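Local coordinates for type IV pilus biogenesis protein PilB (Streptococcus sanguinis, PDB 7B7P) that serves as a bimodular minor pilin of type IV pili with a direct role in adhesion, carrying a metal-binding von Willebrand factor A-like domain, at residues S32-D37 and R50-I55; Y67-N70 and D75-V78; I194-S199 and E248-D253; V214-F219 and K224-N229; G361-N366 and Q417-F422. All blocks are in the same frame, centred on the assembly; numbering follows the deposited sequence.

Interaction 1. Residues S32-D37 and R50-I55; sequences SIFILD and REWSYI
With CG beside the backbone N in both residues (chi1 -72° in F34, -71° in W52), the two side chains meet over strand 148-152, on one face of the sheet. They form an offset edge-to-face pair: the edge of F34 is directed at the face of the W52 six-membered ring, with centroids 5.3 Å apart. The closest atoms are F34 CE1 and W52 CH2, at 3.5 Å. S32 approaches the same indole from another side, its OG lying at the ring edge, near the plane, 3.3 Å from W52 CZ3. Further along, L36 CD1 reaches Y54 CE2 at 3.5 Å, the leucine set roughly perpendicular to the tyrosine. The polar ends are occupied elsewhere: W52 NE1 bonds to S424 O near the C-terminus, and Y54 OH to T49 N. P426 packs on F34, W52 and Y54, so the end of the chain is folded into the same apolar cluster. The CA atoms of F34 and Y54 stay 9.4 Å apart because strand 148-152 runs between the two segments and pairs with both. Side chains from either side of that strand thus meet across one face of the mixed sheet of the pilin module.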
# COMPACT_ATOMS: atom_id res chain seq x y z
N SER A 32 16.17 -3.80 11.35
CA SER A 32 15.43 -2.79 10.60
C SER A 32 16.01 -1.42 10.94
O SER A 32 16.39 -1.17 12.09
CB SER A 32 13.93 -2.82 10.90
OG SER A 32 13.67 -2.48 12.24
N ILE A 33 16.09 -0.55 9.94
CA ILE A 33 16.74 0.74 10.06
C ILE A 33 15.80 1.80 9.53
O ILE A 33 15.23 1.64 8.45
CB ILE A 33 18.07 0.82 9.26
CG1 ILE A 33 19.05 -0.24 9.71
CG2 ILE A 33 18.68 2.22 9.39
CD1 ILE A 33 19.80 0.16 10.93
N PHE A 34 15.68 2.90 10.27
CA PHE A 34 14.99 4.10 9.80
C PHE A 34 15.96 5.26 9.89
O PHE A 34 16.51 5.53 10.95
CB PHE A 34 13.73 4.39 10.64
CG PHE A 34 12.60 3.43 10.39
CD1 PHE A 34 12.58 2.19 11.01
CD2 PHE A 34 11.56 3.76 9.53
CE1 PHE A 34 11.54 1.29 10.76
CE2 PHE A 34 10.52 2.88 9.28
CZ PHE A 34 10.51 1.64 9.90
N ILE A 35 16.17 5.95 8.77
CA ILE A 35 16.88 7.23 8.80
C ILE A 35 15.89 8.33 9.14
O ILE A 35 14.81 8.42 8.54
CB ILE A 35 17.58 7.50 7.45
CG1 ILE A 35 18.58 6.39 7.14
CG2 ILE A 35 18.31 8.82 7.50
CD1 ILE A 35 19.63 6.83 6.13
N LEU A 36 16.26 9.18 10.10
CA LEU A 36 15.36 10.21 10.62
C LEU A 36 15.94 11.60 10.42
O LEU A 36 17.15 11.81 10.54
CB LEU A 36 15.12 9.98 12.11
CG LEU A 36 14.79 8.54 12.49
CD1 LEU A 36 14.55 8.46 13.98
CD2 LEU A 36 13.57 8.03 11.73
N ASP A 37 15.06 12.57 10.13
CA ASP A 37 15.45 13.97 10.16
C ASP A 37 15.22 14.54 11.57
O ASP A 37 14.73 13.85 12.47
CB ASP A 37 14.71 14.78 9.09
CG ASP A 37 13.19 14.80 9.27
OD1 ASP A 37 12.70 15.10 10.38
OD2 ASP A 37 12.47 14.53 8.27
N ARG A 50 8.88 4.49 21.73
CA ARG A 50 9.32 3.39 22.58
C ARG A 50 9.60 2.14 21.76
O ARG A 50 8.97 1.89 20.73
CB ARG A 50 8.28 3.08 23.65
CG ARG A 50 7.55 4.28 24.24
CD ARG A 50 6.13 3.87 24.62
NE ARG A 50 6.15 2.70 25.48
CZ ARG A 50 6.17 2.74 26.81
NH1 ARG A 50 6.14 3.91 27.44
NH2 ARG A 50 6.20 1.61 27.51
N GLU A 51 10.54 1.33 22.26
CA GLU A 51 11.02 0.07 21.69
C GLU A 51 11.88 0.25 20.44
O GLU A 51 12.23 -0.74 19.77
CB GLU A 51 9.88 -0.92 21.41
CG GLU A 51 8.86 -1.00 22.55
CD GLU A 51 7.62 -1.79 22.19
OE1 GLU A 51 6.79 -2.03 23.09
OE2 GLU A 51 7.48 -2.18 21.01
N TRP A 52 12.25 1.49 20.11
CA TRP A 52 13.22 1.78 19.07
C TRP A 52 14.48 2.35 19.71
O TRP A 52 14.40 3.29 20.51
CB TRP A 52 12.64 2.75 18.04
CG TRP A 52 11.60 2.09 17.22
CD1 TRP A 52 10.25 2.13 17.42
CD2 TRP A 52 11.81 1.24 16.08
NE1 TRP A 52 9.61 1.38 16.46
CE2 TRP A 52 10.54 0.81 15.63
CE3 TRP A 52 12.94 0.81 15.39
CZ2 TRP A 52 10.38 -0.02 14.53
CZ3 TRP A 52 12.78 -0.02 14.29
CH2 TRP A 52 11.51 -0.42 13.87
N SER A 53 15.62 1.77 19.37
CA SER A 53 16.92 2.31 19.76
C SER A 53 17.38 3.34 18.73
O SER A 53 17.01 3.27 17.56
CB SER A 53 17.93 1.19 19.91
OG SER A 53 17.31 0.04 20.45
N TYR A 54 18.19 4.30 19.17
CA TYR A 54 18.55 5.44 18.35
C TYR A 54 20.05 5.71 18.41
O TYR A 54 20.72 5.41 19.40
CB TYR A 54 17.81 6.72 18.79
CG TYR A 54 16.31 6.72 18.56
CD1 TYR A 54 15.47 5.91 19.30
CD2 TYR A 54 15.74 7.56 17.61
CE1 TYR A 54 14.10 5.92 19.10
CE2 TYR A 54 14.38 7.58 17.41
CZ TYR A 54 13.56 6.76 18.16
OH TYR A 54 12.20 6.77 17.95
N ILE A 55 20.57 6.28 17.32
CA ILE A 55 21.91 6.87 17.29
C ILE A 55 21.78 8.27 16.71
O ILE A 55 21.12 8.46 15.68
CB ILE A 55 22.90 6.04 16.45
CG1 ILE A 55 23.07 4.65 17.02
CG2 ILE A 55 24.25 6.74 16.38
CD1 ILE A 55 23.70 3.69 16.04

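Interaction 2. Residues Y67-N70 and D75-V78; sequences YVWN and DWDV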
# COMPACT_ATOMS: atom_id res chain seq x y z
N TYR A 67 21.09 5.68 22.22
CA TYR A 67 20.01 5.41 23.16
C TYR A 67 19.46 4.02 22.85
O TYR A 67 18.74 3.83 21.87
CB TYR A 67 18.91 6.46 23.04
CG TYR A 67 19.40 7.88 23.04
CD1 TYR A 67 19.90 8.46 21.88
CD2 TYR A 67 19.36 8.66 24.19
CE1 TYR A 67 20.34 9.76 21.86
CE2 TYR A 67 19.80 9.97 24.18
CZ TYR A 67 20.29 10.51 23.01
OH TYR A 67 20.73 11.82 22.99
N VAL A 68 19.80 3.04 23.70
CA VAL A 68 19.47 1.63 23.46
C VAL A 68 18.22 1.25 24.25
O VAL A 68 18.03 1.69 25.39
CB VAL A 68 20.66 0.72 23.82
CG1 VAL A 68 20.37 -0.72 23.40
CG2 VAL A 68 21.93 1.23 23.17
N TRP A 69 17.37 0.43 23.64
CA TRP A 69 16.09 0.07 24.25
C TRP A 69 16.29 -0.94 25.38
O TRP A 69 16.93 -1.98 25.20
CB TRP A 69 15.13 -0.51 23.22
CG TRP A 69 13.77 -0.81 23.81
CD1 TRP A 69 13.14 -2.03 23.87
CD2 TRP A 69 12.90 0.12 24.45
NE1 TRP A 69 11.92 -1.90 24.49
CE2 TRP A 69 11.75 -0.59 24.86
CE3 TRP A 69 12.96 1.50 24.70
CZ2 TRP A 69 10.68 0.02 25.50
CZ3 TRP A 69 11.90 2.11 25.34
CH2 TRP A 69 10.77 1.37 25.74
N ASN A 70 15.70 -0.63 26.54
CA ASN A 70 15.89 -1.44 27.75
C ASN A 70 14.95 -2.63 27.80
O ASN A 70 15.39 -3.76 28.04
CB ASN A 70 15.69 -0.57 28.99
CG ASN A 70 16.60 -0.96 30.12
OD1 ASN A 70 16.69 -2.14 30.49
ND2 ASN A 70 17.31 0.02 30.67
N ASP A 75 13.14 1.83 29.20
CA ASP A 75 13.73 3.16 29.01
C ASP A 75 14.93 3.02 28.07
O ASP A 75 15.09 1.99 27.41
CB ASP A 75 14.09 3.77 30.38
CG ASP A 75 14.32 5.27 30.29
OD1 ASP A 75 13.40 5.98 29.82
OD2 ASP A 75 15.40 5.73 30.70
N TRP A 76 15.77 4.06 28.02
CA TRP A 76 16.92 4.09 27.14
C TRP A 76 18.21 4.23 27.95
O TRP A 76 18.26 4.96 28.95
CB TRP A 76 16.80 5.24 26.12
CG TRP A 76 15.74 4.95 25.11
CD1 TRP A 76 15.81 4.05 24.08
CD2 TRP A 76 14.43 5.52 25.05
NE1 TRP A 76 14.63 4.05 23.37
CE2 TRP A 76 13.76 4.94 23.95
CE3 TRP A 76 13.75 6.48 25.81
CZ2 TRP A 76 12.46 5.28 23.59
CZ3 TRP A 76 12.46 6.81 25.46
CH2 TRP A 76 11.83 6.22 24.37
N ASP A 77 19.24 3.52 27.50
CA ASP A 77 20.55 3.47 28.16
C ASP A 77 21.50 4.42 27.43
O ASP A 77 22.36 4.00 26.66
CB ASP A 77 21.07 2.04 28.17
CG ASP A 77 20.11 1.08 28.84
OD1 ASP A 77 19.30 1.54 29.67
OD2 ASP A 77 20.14 -0.13 28.52
N VAL A 78 21.34 5.71 27.71
CA VAL A 78 22.11 6.79 27.09
C VAL A 78 23.61 6.56 27.29
O VAL A 78 24.12 6.67 28.41
CB VAL A 78 21.66 8.17 27.62
CG1 VAL A 78 21.55 8.18 29.16
CG2 VAL A 78 22.61 9.26 27.15
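A hairpin-like turn follows strand 64-67, and its two arms, 67-70 and 75-78, are joined by a single backbone bridge between W69 and W76. D77 N donates to V68 O at 3.0 Å, in the carbonyl plane and on a lone pair, while N70 N donates to D75 O at 2.8 Å. V68 O also receives the CA-H of W76, with W76 CA 3.2 Å away. W69 starts away from the other arm, but with CG opposite its backbone N (chi1 -176°) the ring returns to W76. The indoles meet obliquely, planes at 59°: the six-membered edge of W69 comes over one face of W76, and W69 CE3 lies 3.3 Å from W76 NE1. W69 N is bonded to S53 OG. At the open end, Y67 CB rests against W76 CB at 3.9 Å; by the turn, D75 forms a salt bridge with K45. The backbone bonds set the spacing of the arms, and the bond from W76 NE1 to W52 O helps to fix the indole against which W69 packs.

Interaction 3. Residues I194-S199 and E248-D253; sequences ILRKKS and ENLNPD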
# COMPACT_ATOMS: atom_id res chain seq x y z
N ILE A 194 -7.44 -17.33 -15.24
CA ILE A 194 -6.15 -16.78 -14.84
C ILE A 194 -6.28 -16.04 -13.52
O ILE A 194 -5.39 -16.12 -12.65
CB ILE A 194 -5.59 -15.89 -15.97
CG1 ILE A 194 -5.45 -16.70 -17.26
CG2 ILE A 194 -4.25 -15.29 -15.57
CD1 ILE A 194 -4.97 -15.91 -18.42
N LEU A 195 -7.40 -15.33 -13.32
CA LEU A 195 -7.59 -14.58 -12.09
C LEU A 195 -7.67 -15.51 -10.88
O LEU A 195 -7.08 -15.23 -9.83
CB LEU A 195 -8.85 -13.72 -12.19
CG LEU A 195 -9.12 -12.89 -10.93
CD1 LEU A 195 -7.87 -12.11 -10.46
CD2 LEU A 195 -10.31 -11.95 -11.16
N ARG A 196 -8.41 -16.61 -11.00
CA ARG A 196 -8.45 -17.60 -9.92
C ARG A 196 -7.04 -18.02 -9.51
O ARG A 196 -6.66 -17.91 -8.33
CB ARG A 196 -9.26 -18.81 -10.34
CG ARG A 196 -10.72 -18.57 -10.47
CD ARG A 196 -11.34 -19.89 -10.74
NE ARG A 196 -12.59 -19.83 -11.50
CZ ARG A 196 -13.79 -19.82 -10.92
NH1 ARG A 196 -13.87 -19.81 -9.60
NH2 ARG A 196 -14.89 -19.81 -11.66
N LYS A 197 -6.24 -18.51 -10.47
CA LYS A 197 -4.90 -18.98 -10.14
C LYS A 197 -4.05 -17.86 -9.53
O LYS A 197 -3.41 -18.05 -8.49
CB LYS A 197 -4.21 -19.54 -11.39
CG LYS A 197 -4.94 -20.70 -12.09
CD LYS A 197 -4.14 -21.18 -13.31
CE LYS A 197 -4.69 -22.48 -13.90
NZ LYS A 197 -6.13 -22.36 -14.33
N LYS A 198 -4.03 -16.68 -10.16
CA LYS A 198 -3.10 -15.65 -9.73
C LYS A 198 -3.48 -15.02 -8.39
O LYS A 198 -2.61 -14.48 -7.69
CB LYS A 198 -2.98 -14.55 -10.80
CG LYS A 198 -2.29 -14.99 -12.08
CD LYS A 198 -0.96 -15.69 -11.79
CE LYS A 198 -0.20 -16.00 -13.07
NZ LYS A 198 0.95 -16.93 -12.80
N SER A 199 -4.76 -15.07 -8.01
CA SER A 199 -5.11 -14.53 -6.71
C SER A 199 -4.91 -15.56 -5.59
O SER A 199 -4.62 -15.16 -4.45
CB SER A 199 -6.54 -13.98 -6.72
OG SER A 199 -7.51 -14.98 -6.96
N GLU A 248 -18.48 -22.92 -8.93
CA GLU A 248 -19.78 -22.26 -8.88
C GLU A 248 -19.66 -20.80 -8.46
O GLU A 248 -20.62 -20.04 -8.64
CB GLU A 248 -20.73 -23.02 -7.95
CG GLU A 248 -20.11 -23.50 -6.64
CD GLU A 248 -19.86 -25.01 -6.60
OE1 GLU A 248 -19.05 -25.51 -7.42
OE2 GLU A 248 -20.49 -25.69 -5.76
N ASN A 249 -18.51 -20.39 -7.92
CA ASN A 249 -18.21 -19.01 -7.57
C ASN A 249 -17.50 -18.30 -8.72
O ASN A 249 -16.94 -18.93 -9.62
CB ASN A 249 -17.34 -18.95 -6.32
CG ASN A 249 -18.04 -19.52 -5.10
OD1 ASN A 249 -19.27 -19.55 -5.04
ND2 ASN A 249 -17.25 -19.94 -4.12
N LEU A 250 -17.53 -16.96 -8.67
CA LEU A 250 -16.87 -16.11 -9.67
C LEU A 250 -17.26 -16.52 -11.08
O LEU A 250 -16.45 -16.49 -12.01
CB LEU A 250 -15.36 -16.14 -9.52
CG LEU A 250 -14.74 -15.73 -8.19
CD1 LEU A 250 -13.31 -16.27 -8.14
CD2 LEU A 250 -14.75 -14.21 -8.04
N ASN A 251 -18.51 -16.92 -11.26
CA ASN A 251 -18.95 -17.35 -12.57
C ASN A 251 -19.24 -16.14 -13.44
O ASN A 251 -20.06 -15.29 -13.06
CB ASN A 251 -20.18 -18.24 -12.43
CG ASN A 251 -20.53 -18.92 -13.71
OD1 ASN A 251 -21.58 -18.65 -14.29
ND2 ASN A 251 -19.63 -19.78 -14.19
N PRO A 252 -18.61 -16.00 -14.61
CA PRO A 252 -18.75 -14.76 -15.38
C PRO A 252 -20.15 -14.61 -15.93
O PRO A 252 -20.70 -15.54 -16.53
CB PRO A 252 -17.71 -14.92 -16.50
CG PRO A 252 -16.69 -15.88 -15.93
CD PRO A 252 -17.50 -16.84 -15.09
N ASP A 253 -20.73 -13.41 -15.71
CA ASP A 253 -22.07 -13.04 -16.17
C ASP A 253 -22.41 -11.60 -15.77
O ASP A 253 -22.05 -11.17 -14.67
CB ASP A 253 -23.12 -14.00 -15.59
CG ASP A 253 -24.51 -13.74 -16.14
OD1 ASP A 253 -24.71 -13.91 -17.37
OD2 ASP A 253 -25.40 -13.38 -15.34
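R196 reaches from helix 191-209 of the von Willebrand factor A-like domain to the loop between helices 238-245 and 258-270, and grips the backbone carbonyl of N249. Its side chain leaves the helix with CG beside the backbone N (chi1 -70°) and runs extended from CG to NE, which carries the guanidinium across to the loop. Both terminal nitrogens, end-on, use the one oxygen. NH1 also donates to I244 O, at the end of helix 238-245, so the buried cation ties helix 191-209 to two neighbouring parts of the chain. L250 completes the close-packed part. Its CB covers one face of the guanidinium and its CD1 comes to 3.9 Å from R196 NH1, the leucine and the arginine running alongside one another from opposing ends; M192 of the same helix packs on L250 too. The outer side is looser. E248, N251 and D253 are exposed and make no contact with 194-199, and K197 turns to solvent, where it forms a salt bridge with E189. At the centre of the grip the two nitrogens differ in approach: R196 NH2 is 3.0 Å from N249 O and comes nearly straight in line with the carbonyl, whereas R196 NH1, 3.2 Å from N249 O, stands above the carbonyl plane.

Interaction 4. Residues V214-F219 and K224-N229; sequences VNLVGF and KYIQQN
At the Y225 ring, V217 CG2 comes in obliquely, 3.7 Å from Y225 CD1, and the carbonyl oxygen of L216 lies at the edge; Q228 CG sits over the centre of one face, 3.9 Å above the plane. Y225 OH goes on to bond Y264 O. The other flat group is the N215 amide. Its ND2 donates to Q228 O at 3.1 Å, with that oxygen in the amide plane, while OD1 bonds S165 OG on the adjacent strand 162-169. These groups lie on one side of the hairpin of strands 212-219 and 223-228. G218 and K224 form a hydrogen-bonded antiparallel pair, 2.8 Å in each direction between N of one and O of the other. Beyond the non-hydrogen-bonded pair V217-Y225, I226 and Q227 both face L216 in a classic beta bulge: L216 O takes Q227 N at 3.1 Å and, weakly, I226 N, and L216 N donates to Q227 O. With L216 CG opposite the backbone N (chi1 -172°), its CD2 touches I226 CB at 3.9 Å. One carbonyl thus serves two successive N-H groups, so the extra residue is accommodated while the backbone bonding continues.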
# COMPACT_ATOMS: atom_id res chain seq x y z
N VAL A 214 -8.61 -11.12 4.97
CA VAL A 214 -9.09 -10.83 3.63
C VAL A 214 -10.54 -11.27 3.53
O VAL A 214 -10.99 -12.17 4.25
CB VAL A 214 -8.21 -11.54 2.56
CG1 VAL A 214 -6.72 -11.32 2.83
CG2 VAL A 214 -8.50 -13.02 2.54
N ASN A 215 -11.29 -10.62 2.63
CA ASN A 215 -12.59 -11.13 2.19
C ASN A 215 -12.66 -10.95 0.69
O ASN A 215 -11.76 -10.37 0.07
CB ASN A 215 -13.77 -10.46 2.92
CG ASN A 215 -14.03 -9.03 2.45
OD1 ASN A 215 -13.14 -8.38 1.88
ND2 ASN A 215 -15.27 -8.54 2.66
N LEU A 216 -13.74 -11.42 0.08
CA LEU A 216 -13.85 -11.46 -1.36
C LEU A 216 -15.20 -10.90 -1.78
O LEU A 216 -16.24 -11.41 -1.35
CB LEU A 216 -13.67 -12.90 -1.88
CG LEU A 216 -13.57 -13.00 -3.40
CD1 LEU A 216 -12.44 -12.11 -3.94
CD2 LEU A 216 -13.41 -14.46 -3.86
N VAL A 217 -15.18 -9.87 -2.63
CA VAL A 217 -16.38 -9.29 -3.22
C VAL A 217 -16.31 -9.50 -4.72
O VAL A 217 -15.29 -9.23 -5.35
CB VAL A 217 -16.51 -7.78 -2.89
CG1 VAL A 217 -17.66 -7.12 -3.70
CG2 VAL A 217 -16.69 -7.54 -1.40
N GLY A 218 -17.41 -9.98 -5.29
CA GLY A 218 -17.57 -10.03 -6.73
C GLY A 218 -18.53 -8.93 -7.16
O GLY A 218 -19.38 -8.50 -6.40
N PHE A 219 -18.39 -8.48 -8.40
CA PHE A 219 -19.34 -7.52 -8.90
C PHE A 219 -19.45 -7.71 -10.40
O PHE A 219 -18.47 -8.02 -11.07
CB PHE A 219 -18.96 -6.06 -8.57
CG PHE A 219 -17.80 -5.52 -9.38
CD1 PHE A 219 -18.01 -4.89 -10.60
CD2 PHE A 219 -16.49 -5.62 -8.90
CE1 PHE A 219 -16.95 -4.39 -11.35
CE2 PHE A 219 -15.41 -5.12 -9.63
CZ PHE A 219 -15.65 -4.50 -10.85
N LYS A 224 -21.83 -8.77 -5.05
CA LYS A 224 -22.16 -9.91 -4.20
C LYS A 224 -20.95 -10.24 -3.33
O LYS A 224 -19.80 -10.12 -3.78
CB LYS A 224 -22.57 -11.12 -5.04
CG LYS A 224 -22.70 -12.42 -4.25
CD LYS A 224 -22.33 -13.69 -5.06
CE LYS A 224 -22.98 -14.93 -4.41
NZ LYS A 224 -22.67 -16.20 -5.13
N TYR A 225 -21.21 -10.63 -2.09
CA TYR A 225 -20.15 -11.16 -1.24
C TYR A 225 -19.91 -12.62 -1.62
O TYR A 225 -20.81 -13.45 -1.49
CB TYR A 225 -20.54 -11.02 0.23
CG TYR A 225 -20.44 -9.62 0.79
CD1 TYR A 225 -19.20 -9.00 0.93
CD2 TYR A 225 -21.58 -8.93 1.18
CE1 TYR A 225 -19.11 -7.71 1.44
CE2 TYR A 225 -21.49 -7.65 1.69
CZ TYR A 225 -20.27 -7.04 1.82
OH TYR A 225 -20.20 -5.76 2.31
N ILE A 226 -18.72 -12.92 -2.13
CA ILE A 226 -18.35 -14.32 -2.32
C ILE A 226 -17.95 -14.92 -0.99
O ILE A 226 -18.34 -16.04 -0.65
CB ILE A 226 -17.23 -14.47 -3.37
CG1 ILE A 226 -17.41 -13.48 -4.52
CG2 ILE A 226 -17.20 -15.90 -3.92
CD1 ILE A 226 -18.62 -13.76 -5.39
N GLN A 227 -17.17 -14.19 -0.22
CA GLN A 227 -16.95 -14.47 1.19
C GLN A 227 -17.08 -13.13 1.89
O GLN A 227 -16.23 -12.25 1.71
CB GLN A 227 -15.58 -15.10 1.44
CG GLN A 227 -15.26 -15.26 2.92
CD GLN A 227 -13.91 -15.91 3.17
OE1 GLN A 227 -13.02 -15.30 3.77
NE2 GLN A 227 -13.74 -17.14 2.69
N GLN A 228 -18.15 -12.97 2.67
CA GLN A 228 -18.42 -11.68 3.28
C GLN A 228 -17.51 -11.41 4.46
O GLN A 228 -16.98 -10.30 4.61
CB GLN A 228 -19.89 -11.59 3.69
CG GLN A 228 -20.17 -10.45 4.64
CD GLN A 228 -21.64 -10.06 4.67
OE1 GLN A 228 -22.52 -10.90 4.47
NE2 GLN A 228 -21.92 -8.79 4.93
N ASN A 229 -17.30 -12.39 5.32
CA ASN A 229 -16.51 -12.16 6.52
C ASN A 229 -15.04 -12.36 6.21
O ASN A 229 -14.67 -13.00 5.23
CB ASN A 229 -16.96 -13.09 7.66
CG ASN A 229 -18.40 -12.84 8.08
OD1 ASN A 229 -18.77 -11.72 8.48
ND2 ASN A 229 -19.23 -13.87 8.00

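Interaction 5. Residues G361-N366 and Q417-F422; sequences GIKRVN and QQDLWF
R364 and D419 form a buried salt bridge that joins strand 364-370 to helix 402-424. R364 NH1 donates to D419 OD2 at 2.8 Å, on the syn lone pair of that oxygen, which lies close to the guanidinium plane. R364 NH2 adds two weak bonds, 3.1 Å to D419 OD2 and 3.3 Å to D419 OD1, and the two planes are turned 36° from each other. The bend at chi3 of R364 (-45°) swings the guanidinium round to meet the acid. Alongside, K363 lays its CE 3.8 Å from D419 CG, but its NZ stays 4.3 Å from D419 OD1, beyond a salt bridge. In the second shell, E393 pairs with R364 NH2, Y278 OH bonds D419 OD2, and Q415, one helical turn earlier, bonds D419 OD1. Both carboxylate oxygens therefore have partners besides R364, which holds the group against rotation. With two basic residues beside it, D419 probably remains ionised despite its burial.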
# COMPACT_ATOMS: atom_id res chain seq x y z
N GLY A 361 -11.84 5.00 6.54
CA GLY A 361 -10.65 4.46 7.19
C GLY A 361 -9.58 3.88 6.29
O GLY A 361 -8.64 3.25 6.78
N ILE A 362 -9.68 4.06 4.97
CA ILE A 362 -9.01 3.15 4.04
C ILE A 362 -7.65 3.72 3.64
O ILE A 362 -7.52 4.91 3.31
CB ILE A 362 -9.90 2.89 2.82
CG1 ILE A 362 -11.06 1.99 3.27
CG2 ILE A 362 -9.14 2.20 1.69
CD1 ILE A 362 -12.14 1.90 2.26
N LYS A 363 -6.62 2.88 3.72
CA LYS A 363 -5.27 3.33 3.44
C LYS A 363 -5.05 3.55 1.95
O LYS A 363 -4.53 4.59 1.54
CB LYS A 363 -4.26 2.32 3.99
CG LYS A 363 -2.83 2.56 3.57
CD LYS A 363 -2.30 3.84 4.17
CE LYS A 363 -0.77 3.76 4.31
NZ LYS A 363 -0.16 5.10 4.15
N ARG A 364 -5.44 2.59 1.12
CA ARG A 364 -5.17 2.73 -0.31
C ARG A 364 -6.16 1.86 -1.08
O ARG A 364 -6.55 0.78 -0.62
CB ARG A 364 -3.72 2.33 -0.66
CG ARG A 364 -3.37 2.21 -2.17
CD ARG A 364 -1.88 1.83 -2.41
NE ARG A 364 -1.02 2.64 -1.55
CZ ARG A 364 -0.35 2.16 -0.51
NH1 ARG A 364 -0.42 0.87 -0.22
NH2 ARG A 364 0.37 2.97 0.24
N VAL A 365 -6.57 2.36 -2.25
CA VAL A 365 -7.30 1.56 -3.23
C VAL A 365 -6.37 1.29 -4.41
O VAL A 365 -5.93 2.22 -5.09
CB VAL A 365 -8.59 2.25 -3.71
CG1 VAL A 365 -9.30 1.35 -4.75
CG2 VAL A 365 -9.51 2.60 -2.51
N ASN A 366 -6.11 0.01 -4.67
CA ASN A 366 -5.41 -0.44 -5.86
C ASN A 366 -6.44 -0.87 -6.90
O ASN A 366 -7.34 -1.66 -6.60
CB ASN A 366 -4.47 -1.61 -5.55
CG ASN A 366 -3.20 -1.18 -4.81
OD1 ASN A 366 -2.18 -0.87 -5.44
ND2 ASN A 366 -3.25 -1.17 -3.49
N GLN A 417 3.30 -4.72 2.89
CA GLN A 417 4.40 -5.02 3.80
C GLN A 417 5.15 -3.76 4.20
O GLN A 417 5.52 -3.59 5.36
CB GLN A 417 5.34 -6.04 3.14
CG GLN A 417 6.57 -6.36 3.98
CD GLN A 417 6.23 -7.23 5.18
OE1 GLN A 417 6.21 -8.46 5.09
NE2 GLN A 417 5.94 -6.58 6.31
N GLN A 418 5.35 -2.84 3.25
CA GLN A 418 6.11 -1.63 3.55
C GLN A 418 5.30 -0.57 4.29
O GLN A 418 5.87 0.17 5.10
CB GLN A 418 6.68 -1.05 2.26
CG GLN A 418 8.04 -1.67 1.91
CD GLN A 418 9.10 -0.62 1.59
OE1 GLN A 418 8.81 0.59 1.56
NE2 GLN A 418 10.33 -1.08 1.39
N ASP A 419 4.00 -0.45 4.03
CA ASP A 419 3.16 0.36 4.91
C ASP A 419 3.20 -0.17 6.33
O ASP A 419 3.31 0.60 7.29
CB ASP A 419 1.71 0.38 4.41
CG ASP A 419 1.56 1.02 3.04
OD1 ASP A 419 2.39 1.90 2.68
OD2 ASP A 419 0.60 0.64 2.34
N LEU A 420 3.12 -1.50 6.48
CA LEU A 420 3.18 -2.12 7.80
C LEU A 420 4.48 -1.77 8.52
O LEU A 420 4.46 -1.31 9.67
CB LEU A 420 3.05 -3.64 7.65
CG LEU A 420 2.94 -4.40 8.97
CD1 LEU A 420 1.68 -3.97 9.73
CD2 LEU A 420 2.94 -5.88 8.72
N TRP A 421 5.62 -1.98 7.86
CA TRP A 421 6.90 -1.59 8.43
C TRP A 421 6.92 -0.11 8.79
O TRP A 421 7.36 0.28 9.87
CB TRP A 421 8.03 -1.93 7.46
CG TRP A 421 8.50 -3.31 7.66
CD1 TRP A 421 8.28 -4.39 6.85
CD2 TRP A 421 9.24 -3.78 8.78
NE1 TRP A 421 8.85 -5.52 7.41
CE2 TRP A 421 9.45 -5.17 8.59
CE3 TRP A 421 9.76 -3.17 9.94
CZ2 TRP A 421 10.15 -5.95 9.51
CZ3 TRP A 421 10.45 -3.94 10.85
CH2 TRP A 421 10.64 -5.32 10.63
N PHE A 422 6.41 0.73 7.89
CA PHE A 422 6.53 2.17 8.07
C PHE A 422 5.69 2.67 9.24
O PHE A 422 6.03 3.69 9.86
CB PHE A 422 6.12 2.88 6.79
CG PHE A 422 7.00 4.01 6.43
CD1 PHE A 422 6.83 5.24 7.02
CD2 PHE A 422 8.00 3.84 5.48
CE1 PHE A 422 7.66 6.31 6.68
CE2 PHE A 422 8.83 4.90 5.13
CZ PHE A 422 8.66 6.14 5.73

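The five contacts spread along an elongated, two-module chain. Interactions 1 and 2 belong to the pilin module and touch directly: Y54 N lies 2.8 Å from Y67 O, and W52 O 3.0 Å from W76 NE1. Interaction 5, near the centre of the chain, meets interaction 1 where W421 O comes 3.4 Å from F34 CZ, so helix 402-424 reaches from the von Willebrand factor A-like domain to the pilin sheet. Interactions 3 and 4 sit in that domain, centres about 12 Å apart, joined by N249 CB and I226 CG2 at 3.9 Å. Neither reaches the bound magnesium ion: the L250 side chain is about 14 Å from it and G218 about 13 Å.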